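Local coordinates for protein erythrocyte binding antigen 140 (Plasmodium falciparum, PDB 4GF2) that probably binds a receptor on the host erythrocyte surface, glycophorin C, through a region of two Duffy-binding-like domains, and so serves parasite adhesion and invasion, at residues 280-292 and 366-378. The protein carries 3 engineered substitutions. Sequence-based numbering, arbitrary orientation.
Sequences DCRYTATIIKSFL and EHLLGASIYEAQL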
ATOM      1  N   ASP A 280      -5.016   7.539   7.256  1.00 48.48           N
ATOM      2  CA  ASP A 280      -3.816   6.883   7.766  1.00 51.46           C
ATOM      3  C   ASP A 280      -4.126   6.190   9.086  1.00 52.70           C
ATOM      4  O   ASP A 280      -4.583   6.828  10.038  1.00 55.12           O
ATOM      5  CB  ASP A 280      -2.685   7.893   7.977  1.00 53.37           C
ATOM      6  CG  ASP A 280      -2.006   8.292   6.681  1.00 54.50           C
ATOM      7  OD1 ASP A 280      -2.514   7.922   5.602  1.00 54.62           O
ATOM      8  OD2 ASP A 280      -0.962   8.979   6.742  1.00 55.59           O
ATOM      9  N   CYS A 281      -3.894   4.883   9.137  1.00 50.60           N
ATOM     10  CA  CYS A 281      -3.983   4.144  10.388  1.00 48.02           C
ATOM     11  C   CYS A 281      -2.860   4.618  11.304  1.00 46.03           C
ATOM     12  O   CYS A 281      -1.678   4.411  11.019  1.00 43.65           O
ATOM     13  CB  CYS A 281      -3.884   2.638  10.137  1.00 49.06           C
ATOM     14  SG  CYS A 281      -3.722   1.636  11.643  1.00 53.12           S
ATOM     15  N   ARG A 282      -3.231   5.253  12.408  1.00 49.90           N
ATOM     16  CA  ARG A 282      -2.261   5.964  13.232  1.00 57.93           C
ATOM     17  C   ARG A 282      -1.320   5.063  14.031  1.00 61.83           C
ATOM     18  O   ARG A 282      -0.297   5.534  14.525  1.00 67.54           O
ATOM     19  CB  ARG A 282      -2.975   6.963  14.148  1.00 63.83           C
ATOM     20  CG  ARG A 282      -3.460   8.195  13.395  1.00 67.17           C
ATOM     21  CD  ARG A 282      -4.380   9.079  14.221  1.00 70.68           C
ATOM     22  NE  ARG A 282      -4.939  10.156  13.406  1.00 73.06           N
ATOM     23  CZ  ARG A 282      -5.859  11.023  13.819  1.00 75.41           C
ATOM     24  NH1 ARG A 282      -6.343  10.960  15.054  1.00 77.60           N
ATOM     25  NH2 ARG A 282      -6.297  11.960  12.991  1.00 74.84           N
ATOM     26  N   TYR A 283      -1.642   3.778  14.159  1.00 49.73           N
ATOM     27  CA  TYR A 283      -0.721   2.867  14.838  1.00 44.47           C
ATOM     28  C   TYR A 283       0.114   2.034  13.859  1.00 42.71           C
ATOM     29  O   TYR A 283       0.840   1.128  14.269  1.00 43.76           O
ATOM     30  CB  TYR A 283      -1.424   2.002  15.910  1.00 42.39           C
ATOM     31  CG  TYR A 283      -2.431   0.967  15.449  1.00 41.50           C
ATOM     32  CD1 TYR A 283      -2.134   0.055  14.443  1.00 39.78           C
ATOM     33  CD2 TYR A 283      -3.671   0.872  16.070  1.00 42.66           C
ATOM     34  CE1 TYR A 283      -3.057  -0.898  14.048  1.00 40.91           C
ATOM     35  CE2 TYR A 283      -4.595  -0.075  15.684  1.00 43.52           C
ATOM     36  CZ  TYR A 283      -4.286  -0.958  14.675  1.00 43.88           C
ATOM     37  OH  TYR A 283      -5.215  -1.900  14.295  1.00 47.42           O
ATOM     38  N   THR A 284       0.020   2.360  12.571  1.00 41.62           N
ATOM     39  CA  THR A 284       0.948   1.830  11.577  1.00 42.93           C
ATOM     40  C   THR A 284       1.477   2.933  10.661  1.00 42.57           C
ATOM     41  O   THR A 284       2.638   3.319  10.759  1.00 41.57           O
ATOM     42  CB  THR A 284       0.324   0.708  10.708  1.00 47.40           C
ATOM     43  OG1 THR A 284      -1.092   0.896  10.597  1.00 53.98           O
ATOM     44  CG2 THR A 284       0.595  -0.649  11.326  1.00 44.66           C
ATOM     45  N   ALA A 285       0.621   3.450   9.786  1.00 44.27           N
ATOM     46  CA  ALA A 285       1.058   4.368   8.739  1.00 45.44           C
ATOM     47  C   ALA A 285       1.742   5.606   9.311  1.00 47.35           C
ATOM     48  O   ALA A 285       2.831   5.981   8.877  1.00 49.29           O
ATOM     49  CB  ALA A 285      -0.117   4.771   7.871  1.00 45.91           C
ATOM     50  N   THR A 286       1.101   6.238  10.287  1.00 47.92           N
ATOM     51  CA  THR A 286       1.630   7.462  10.876  1.00 50.63           C
ATOM     52  C   THR A 286       3.051   7.278  11.418  1.00 52.23           C
ATOM     53  O   THR A 286       3.933   8.088  11.142  1.00 55.09           O
ATOM     54  CB  THR A 286       0.715   7.976  12.001  1.00 51.30           C
ATOM     55  OG1 THR A 286      -0.590   8.240  11.472  1.00 51.54           O
ATOM     56  CG2 THR A 286       1.276   9.251  12.612  1.00 54.00           C
ATOM     57  N   ILE A 287       3.276   6.214  12.182  1.00 51.16           N
ATOM     58  CA  ILE A 287       4.594   5.986  12.770  1.00 52.71           C
ATOM     59  C   ILE A 287       5.610   5.600  11.695  1.00 47.95           C
ATOM     60  O   ILE A 287       6.765   6.026  11.738  1.00 50.89           O
ATOM     61  CB  ILE A 287       4.566   4.900  13.864  1.00 58.60           C
ATOM     62  CG1 ILE A 287       3.544   5.265  14.943  1.00 67.98           C
ATOM     63  CG2 ILE A 287       5.945   4.750  14.490  1.00 56.56           C
ATOM     64  CD1 ILE A 287       3.571   4.356  16.162  1.00 73.42           C
ATOM     65  N   ILE A 288       5.178   4.800  10.729  1.00 42.37           N
ATOM     66  CA  ILE A 288       6.061   4.402   9.644  1.00 40.37           C
ATOM     67  C   ILE A 288       6.594   5.641   8.938  1.00 41.56           C
ATOM     68  O   ILE A 288       7.770   5.710   8.581  1.00 41.91           O
ATOM     69  CB  ILE A 288       5.343   3.507   8.623  1.00 40.29           C
ATOM     70  CG1 ILE A 288       5.017   2.147   9.246  1.00 39.36           C
ATOM     71  CG2 ILE A 288       6.214   3.300   7.391  1.00 41.77           C
ATOM     72  CD1 ILE A 288       4.091   1.286   8.400  1.00 39.81           C
ATOM     73  N   LYS A 289       5.722   6.624   8.748  1.00 43.12           N
ATOM     74  CA  LYS A 289       6.099   7.842   8.043  1.00 45.58           C
ATOM     75  C   LYS A 289       7.095   8.647   8.866  1.00 47.62           C
ATOM     76  O   LYS A 289       8.010   9.259   8.318  1.00 49.21           O
ATOM     77  CB  LYS A 289       4.868   8.686   7.724  1.00 46.34           C
ATOM     78  CG  LYS A 289       4.018   8.135   6.596  1.00 46.67           C
ATOM     79  CD  LYS A 289       2.897   9.100   6.236  1.00 50.96           C
ATOM     80  CE  LYS A 289       1.983   8.531   5.161  1.00 52.90           C
ATOM     81  NZ  LYS A 289       0.918   9.501   4.765  1.00 56.27           N
ATOM     82  N   SER A 290       6.915   8.639  10.182  1.00 47.62           N
ATOM     83  CA  SER A 290       7.837   9.321  11.080  1.00 50.22           C
ATOM     84  C   SER A 290       9.219   8.675  11.015  1.00 49.90           C
ATOM     85  O   SER A 290      10.231   9.366  10.887  1.00 52.25           O
ATOM     86  CB  SER A 290       7.311   9.286  12.514  1.00 51.38           C
ATOM     87  OG  SER A 290       8.194   9.959  13.395  1.00 54.91           O
ATOM     88  N   PHE A 291       9.246   7.346  11.093  1.00 48.33           N
ATOM     89  CA  PHE A 291      10.494   6.587  11.095  1.00 50.45           C
ATOM     90  C   PHE A 291      11.238   6.641   9.763  1.00 54.20           C
ATOM     91  O   PHE A 291      12.461   6.514   9.729  1.00 56.41           O
ATOM     92  CB  PHE A 291      10.218   5.123  11.452  1.00 47.22           C
ATOM     93  CG  PHE A 291      10.202   4.849  12.929  1.00 46.99           C
ATOM     94  CD1 PHE A 291       9.224   5.395  13.741  1.00 48.23           C
ATOM     95  CD2 PHE A 291      11.159   4.029  13.500  1.00 45.60           C
ATOM     96  CE1 PHE A 291       9.208   5.137  15.100  1.00 48.29           C
ATOM     97  CE2 PHE A 291      11.148   3.767  14.858  1.00 45.66           C
ATOM     98  CZ  PHE A 291      10.172   4.319  15.657  1.00 47.16           C
ATOM     99  N   LEU A 292      10.505   6.817   8.668  1.00 54.63           N
ATOM    100  CA  LEU A 292      11.117   6.813   7.340  1.00 56.66           C
ATOM    101  C   LEU A 292      11.316   8.208   6.760  1.00 61.17           C
ATOM    102  O   LEU A 292      12.228   8.426   5.965  1.00 62.48           O
ATOM    103  CB  LEU A 292      10.279   5.985   6.366  1.00 54.43           C
ATOM    104  CG  LEU A 292      10.318   4.470   6.555  1.00 52.34           C
ATOM    105  CD1 LEU A 292       9.437   3.804   5.516  1.00 53.38           C
ATOM    106  CD2 LEU A 292      11.742   3.932   6.468  1.00 52.87           C
ATOM    107  N   GLU A 366       2.656  -2.430   5.248  1.00 43.35           N
ATOM    108  CA  GLU A 366       2.359  -1.521   6.341  1.00 44.35           C
ATOM    109  C   GLU A 366       2.323  -2.271   7.675  1.00 40.84           C
ATOM    110  O   GLU A 366       2.828  -1.774   8.684  1.00 41.94           O
ATOM    111  CB  GLU A 366       1.035  -0.811   6.068  1.00 47.82           C
ATOM    112  CG  GLU A 366       0.651   0.219   7.095  1.00 51.75           C
ATOM    113  CD  GLU A 366      -0.580   1.010   6.687  1.00 57.76           C
ATOM    114  OE1 GLU A 366      -0.845   1.124   5.471  1.00 56.54           O
ATOM    115  OE2 GLU A 366      -1.284   1.514   7.586  1.00 63.76           O
ATOM    116  N   HIS A 367       1.751  -3.473   7.678  1.00 37.62           N
ATOM    117  CA  HIS A 367       1.700  -4.267   8.900  1.00 35.56           C
ATOM    118  C   HIS A 367       3.084  -4.737   9.342  1.00 36.15           C
ATOM    119  O   HIS A 367       3.409  -4.709  10.529  1.00 38.66           O
ATOM    120  CB  HIS A 367       0.798  -5.486   8.730  1.00 34.64           C
ATOM    121  CG  HIS A 367       0.720  -6.341   9.956  1.00 36.62           C
ATOM    122  ND1 HIS A 367      -0.347  -6.295  10.828  1.00 38.78           N
ATOM    123  CD2 HIS A 367       1.589  -7.244  10.471  1.00 37.79           C
ATOM    124  CE1 HIS A 367      -0.136  -7.139  11.823  1.00 39.56           C
ATOM    125  NE2 HIS A 367       1.032  -7.726  11.631  1.00 38.95           N
ATOM    126  N   LEU A 368       3.892  -5.185   8.390  1.00 35.21           N
ATOM    127  CA  LEU A 368       5.213  -5.704   8.713  1.00 36.05           C
ATOM    128  C   LEU A 368       6.081  -4.617   9.326  1.00 36.74           C
ATOM    129  O   LEU A 368       6.759  -4.837  10.328  1.00 37.75           O
ATOM    130  CB  LEU A 368       5.885  -6.259   7.462  1.00 38.54           C
ATOM    131  CG  LEU A 368       7.318  -6.737   7.680  1.00 39.96           C
ATOM    132  CD1 LEU A 368       7.343  -7.792   8.771  1.00 35.99           C
ATOM    133  CD2 LEU A 368       7.905  -7.274   6.385  1.00 44.30           C
ATOM    134  N   LEU A 369       6.058  -3.439   8.720  1.00 37.22           N
ATOM    135  CA  LEU A 369       6.846  -2.323   9.213  1.00 40.48           C
ATOM    136  C   LEU A 369       6.372  -1.917  10.604  1.00 43.85           C
ATOM    137  O   LEU A 369       7.172  -1.506  11.446  1.00 46.49           O
ATOM    138  CB  LEU A 369       6.752  -1.147   8.244  1.00 41.76           C
ATOM    139  CG  LEU A 369       7.315  -1.427   6.850  1.00 42.79           C
ATOM    140  CD1 LEU A 369       6.970  -0.297   5.894  1.00 42.72           C
ATOM    141  CD2 LEU A 369       8.817  -1.630   6.915  1.00 46.63           C
ATOM    142  N   GLY A 370       5.071  -2.033  10.843  1.00 44.28           N
ATOM    143  CA  GLY A 370       4.513  -1.718  12.145  1.00 44.85           C
ATOM    144  C   GLY A 370       5.086  -2.633  13.208  1.00 43.07           C
ATOM    145  O   GLY A 370       5.595  -2.183  14.238  1.00 45.38           O
ATOM    146  N   ALA A 371       5.010  -3.931  12.952  1.00 38.72           N
ATOM    147  CA  ALA A 371       5.552  -4.914  13.874  1.00 36.64           C
ATOM    148  C   ALA A 371       7.040  -4.659  14.113  1.00 37.86           C
ATOM    149  O   ALA A 371       7.517  -4.734  15.246  1.00 39.39           O
ATOM    150  CB  ALA A 371       5.332  -6.312  13.332  1.00 34.75           C
ATOM    151  N   SER A 372       7.765  -4.354  13.043  1.00 38.16           N
ATOM    152  CA  SER A 372       9.203  -4.122  13.128  1.00 40.41           C
ATOM    153  C   SER A 372       9.514  -2.924  14.017  1.00 42.06           C
ATOM    154  O   SER A 372      10.455  -2.952  14.819  1.00 45.19           O
ATOM    155  CB  SER A 372       9.787  -3.889  11.736  1.00 43.40           C
ATOM    156  OG  SER A 372       9.625  -5.031  10.914  1.00 43.32           O
ATOM    157  N   ILE A 373       8.723  -1.868  13.871  1.00 40.83           N
ATOM    158  CA  ILE A 373       8.929  -0.662  14.660  1.00 41.35           C
ATOM    159  C   ILE A 373       8.695  -0.931  16.147  1.00 42.87           C
ATOM    160  O   ILE A 373       9.545  -0.619  16.981  1.00 46.25           O
ATOM    161  CB  ILE A 373       8.037   0.488  14.160  1.00 39.04           C
ATOM    162  CG1 ILE A 373       8.593   1.027  12.842  1.00 38.84           C
ATOM    163  CG2 ILE A 373       7.969   1.613  15.185  1.00 40.69           C
ATOM    164  CD1 ILE A 373       7.683   1.997  12.132  1.00 39.10           C
ATOM    165  N   TYR A 374       7.556  -1.528  16.480  1.00 40.81           N
ATOM    166  CA  TYR A 374       7.233  -1.797  17.877  1.00 40.31           C
ATOM    167  C   TYR A 374       8.218  -2.777  18.500  1.00 43.34           C
ATOM    168  O   TYR A 374       8.631  -2.601  19.643  1.00 47.18           O
ATOM    169  CB  TYR A 374       5.795  -2.300  18.018  1.00 36.10           C
ATOM    170  CG  TYR A 374       4.781  -1.245  17.649  1.00 36.64           C
ATOM    171  CD1 TYR A 374       4.721  -0.047  18.346  1.00 39.37           C
ATOM    172  CD2 TYR A 374       3.896  -1.437  16.597  1.00 36.62           C
ATOM    173  CE1 TYR A 374       3.803   0.930  18.012  1.00 42.79           C
ATOM    174  CE2 TYR A 374       2.978  -0.464  16.249  1.00 40.27           C
ATOM    175  CZ  TYR A 374       2.938   0.717  16.962  1.00 44.15           C
ATOM    176  OH  TYR A 374       2.023   1.682  16.622  1.00 48.44           O
ATOM    177  N   GLU A 375       8.609  -3.802  17.753  1.00 41.38           N
ATOM    178  CA  GLU A 375       9.608  -4.733  18.255  1.00 39.74           C
ATOM    179  C   GLU A 375      10.866  -3.962  18.643  1.00 41.95           C
ATOM    180  O   GLU A 375      11.427  -4.174  19.715  1.00 41.34           O
ATOM    181  CB  GLU A 375       9.940  -5.798  17.211  1.00 37.19           C
ATOM    182  CG  GLU A 375      11.040  -6.765  17.632  1.00 38.37           C
ATOM    183  CD  GLU A 375      10.658  -7.612  18.832  1.00 40.60           C
ATOM    184  OE1 GLU A 375       9.484  -7.560  19.256  1.00 43.26           O
ATOM    185  OE2 GLU A 375      11.532  -8.341  19.349  1.00 41.45           O
ATOM    186  N   ALA A 376      11.292  -3.050  17.775  1.00 44.25           N
ATOM    187  CA  ALA A 376      12.497  -2.270  18.033  1.00 47.78           C
ATOM    188  C   ALA A 376      12.319  -1.405  19.270  1.00 49.23           C
ATOM    189  O   ALA A 376      13.170  -1.395  20.158  1.00 50.75           O
ATOM    190  CB  ALA A 376      12.846  -1.409  16.831  1.00 49.58           C
ATOM    191  N   GLN A 377      11.207  -0.681  19.330  1.00 48.63           N
ATOM    192  CA  GLN A 377      10.939   0.193  20.463  1.00 50.59           C
ATOM    193  C   GLN A 377      10.877  -0.606  21.760  1.00 48.16           C
ATOM    194  O   GLN A 377      11.491  -0.230  22.756  1.00 48.98           O
ATOM    195  CB  GLN A 377       9.626   0.947  20.265  1.00 51.10           C
ATOM    196  CG  GLN A 377       9.693   2.089  19.270  1.00 52.06           C
ATOM    197  CD  GLN A 377       8.350   2.773  19.108  1.00 49.77           C
ATOM    198  OE1 GLN A 377       7.309   2.118  19.115  1.00 46.34           O
ATOM    199  NE2 GLN A 377       8.365   4.097  18.979  1.00 52.21           N
ATOM    200  N   LEU A 378      10.129  -1.704  21.744  1.00 44.96           N
ATOM    201  CA  LEU A 378       9.974  -2.542  22.927  1.00 45.99           C
ATOM    202  C   LEU A 378      11.309  -3.088  23.402  1.00 47.17           C
ATOM    203  O   LEU A 378      11.587  -3.112  24.602  1.00 48.26           O
ATOM    204  CB  LEU A 378       9.024  -3.694  22.642  1.00 45.48           C
ATOM    205  CG  LEU A 378       7.585  -3.267  22.401  1.00 47.59           C
ATOM    206  CD1 LEU A 378       6.758  -4.453  21.963  1.00 48.15           C
ATOM    207  CD2 LEU A 378       7.020  -2.650  23.656  1.00 49.03           C
TER
HETATM  208  O   HOH W   1      -2.900   3.430   6.653  1.00 44.43           O
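Ile373 CG2 lies over one face of the Phe291 ring, toward its rim, in a CH-pi contact 3.8 Å from the ring centroid. Gln377 NE2 sits at the edge of the same ring, in its plane, with the amide turned 78° against it. Gln377 NE2 is hydrogen-bonded to Ala303 O. The Tyr374 ring meets Tyr283 O at its edge, also in plane. Its hydroxyl donates to this carbonyl, Tyr374 OH to Tyr283 O, at 2.7 Å. The donor is tilted 33° out of the carbonyl plane. Ile287 CD1 comes up to Tyr374 at the hydroxyl end, 3.8 Å from Tyr374 CZ. The two helices, 285-292 and 366-378, cross at 68° with axes 9.4 Å apart. Ile288 is a knob in a hole formed by Glu366, Leu369, Gly370 and Ile373. Its CG1 is anti to the carbonyl carbon, and the extended branch carries Ile288 CD1 to 3.6 Å from Leu369 CB. The helical segment 366-378 belongs to the second Duffy-binding-like domain, a largely helical fold braced by disulfides. Cys281, just ahead of helix 285-292, is disulfide-bonded to Cys211. By CA atoms the backbones come closest at Thr284 and Gly370, which are 5.1 Å apart. Glu366 reaches across Thr284 with an extended chain, CG anti to the backbone N. Glu366 OE2 accepts a hydrogen bond from a water, which itself accepts one from Cys281 N. Its OE1 forms a salt bridge with Arg216.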